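Local atomic coordinates of prephenate dehydratase:Amino acid-binding ACT (Brucella abortus, PDB entry 6VH5), a protein that probably catalyses the conversion of prephenate to phenylpyruvate, with loss of carbon dioxide and water, in phenylalanine biosynthesis, and binds phenylalanine at its ACT domain. Residues 153-156 with 157-161. Residues are numbered along the deposited sequence; the frame is centred on the assembly and turned at random.
Sequences AARL and VADVK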
# COMPACT_ATOMS: atom_id res chain seq x y z
N ALA A 153 -2.32 1.26 -21.98
CA ALA A 153 -3.53 1.61 -22.72
C ALA A 153 -3.22 2.57 -23.86
O ALA A 153 -3.77 2.43 -24.96
CB ALA A 153 -4.56 2.23 -21.77
N ALA A 154 -2.32 3.53 -23.63
CA ALA A 154 -1.88 4.38 -24.73
C ALA A 154 -1.14 3.58 -25.79
O ALA A 154 -1.39 3.76 -26.99
CB ALA A 154 -1.01 5.52 -24.20
N ARG A 155 -0.25 2.68 -25.37
CA ARG A 155 0.41 1.79 -26.33
C ARG A 155 -0.61 0.95 -27.10
O ARG A 155 -0.48 0.78 -28.32
CB ARG A 155 1.42 0.90 -25.60
CG ARG A 155 2.11 -0.10 -26.51
CD ARG A 155 3.21 -0.89 -25.81
NE ARG A 155 2.79 -1.49 -24.54
CZ ARG A 155 1.97 -2.53 -24.42
NH1 ARG A 155 1.45 -3.09 -25.50
NH2 ARG A 155 1.65 -2.99 -23.22
N LEU A 156 -1.63 0.44 -26.41
CA LEU A 156 -2.63 -0.39 -27.07
C LEU A 156 -3.38 0.39 -28.14
O LEU A 156 -3.68 -0.13 -29.22
CB LEU A 156 -3.61 -0.96 -26.04
CG LEU A 156 -4.74 -1.81 -26.62
CD1 LEU A 156 -4.20 -3.17 -27.05
CD2 LEU A 156 -5.92 -1.96 -25.66
N VAL A 157 -3.72 1.65 -27.84
CA VAL A 157 -4.47 2.47 -28.79
C VAL A 157 -3.64 2.75 -30.04
O VAL A 157 -4.16 2.73 -31.16
CB VAL A 157 -4.94 3.76 -28.09
CG1 VAL A 157 -5.35 4.82 -29.10
CG2 VAL A 157 -6.11 3.46 -27.17
N ALA A 158 -2.35 3.02 -29.87
CA ALA A 158 -1.50 3.30 -31.02
C ALA A 158 -1.26 2.06 -31.87
O ALA A 158 -1.08 2.16 -33.09
CB ALA A 158 -0.15 3.87 -30.56
N ASP A 159 -1.28 0.87 -31.24
CA ASP A 159 -0.97 -0.35 -31.97
C ASP A 159 -2.19 -0.88 -32.71
O ASP A 159 -2.08 -1.30 -33.87
CB ASP A 159 -0.40 -1.40 -31.00
CG ASP A 159 0.92 -0.97 -30.37
OD1 ASP A 159 1.29 -1.50 -29.29
OD2 ASP A 159 1.60 -0.08 -30.93
N VAL A 160 -3.36 -0.85 -32.07
CA VAL A 160 -4.55 -1.43 -32.69
C VAL A 160 -5.07 -0.54 -33.81
O VAL A 160 -5.66 -1.03 -34.78
CB VAL A 160 -5.62 -1.67 -31.61
CG1 VAL A 160 -6.94 -2.13 -32.23
CG2 VAL A 160 -5.11 -2.69 -30.59
N LYS A 161 -4.83 0.77 -33.73
CA LYS A 161 -5.22 1.72 -34.78
C LYS A 161 -6.72 1.68 -35.05
O LYS A 161 -7.18 1.94 -36.17
CB LYS A 161 -4.43 1.44 -36.07
CG LYS A 161 -2.93 1.47 -35.85
CD LYS A 161 -2.15 1.05 -37.06
CE LYS A 161 -0.65 1.14 -36.79
NZ LYS A 161 -0.17 -0.01 -35.96
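Asp159 OD1 sits beside the rim of the Arg155 guanidinium, close to the guanidinium plane, and the carboxylate and guanidinium planes are 33° apart. No salt bridge forms between them: Arg155 NH1 stays 4.1 Å from Asp159 OD1. The opposite charges may still attract weakly across this gap. The carboxylate instead meets the aliphatic part of the arginine, with Arg155 CG 3.2 Å from Asp159 OD1. The arginine chain runs extended, then bends at chi3 (50°), and its NH2 makes a salt bridge with Glu32.

The next pair, Leu156 and Val160, run alongside each other in the same direction, and Leu156 CD1 meets Val160 CG2 at 3.7 Å. Regular i to i+4 alpha-helical bonds join the backbone, among them Val160 N to Leu156 O at 3.0 Å. The helix ends at Val160; Lys161, with positive phi, is the first residue beyond it. Its side chain folds back, and Lys161 NZ donates a hydrogen bond to Asp159 O, 3.1 Å.

This is the last part of helix 150-160, the link of a beta-alpha-beta crossover between parallel strands 143-146 and 165-169, with strand 122-125 between them in the sheet. Ala153, Ala154, Val157 and Val160 pack on strand 165-169. Arg155 and Ala158 touch Tyr177 in a loop.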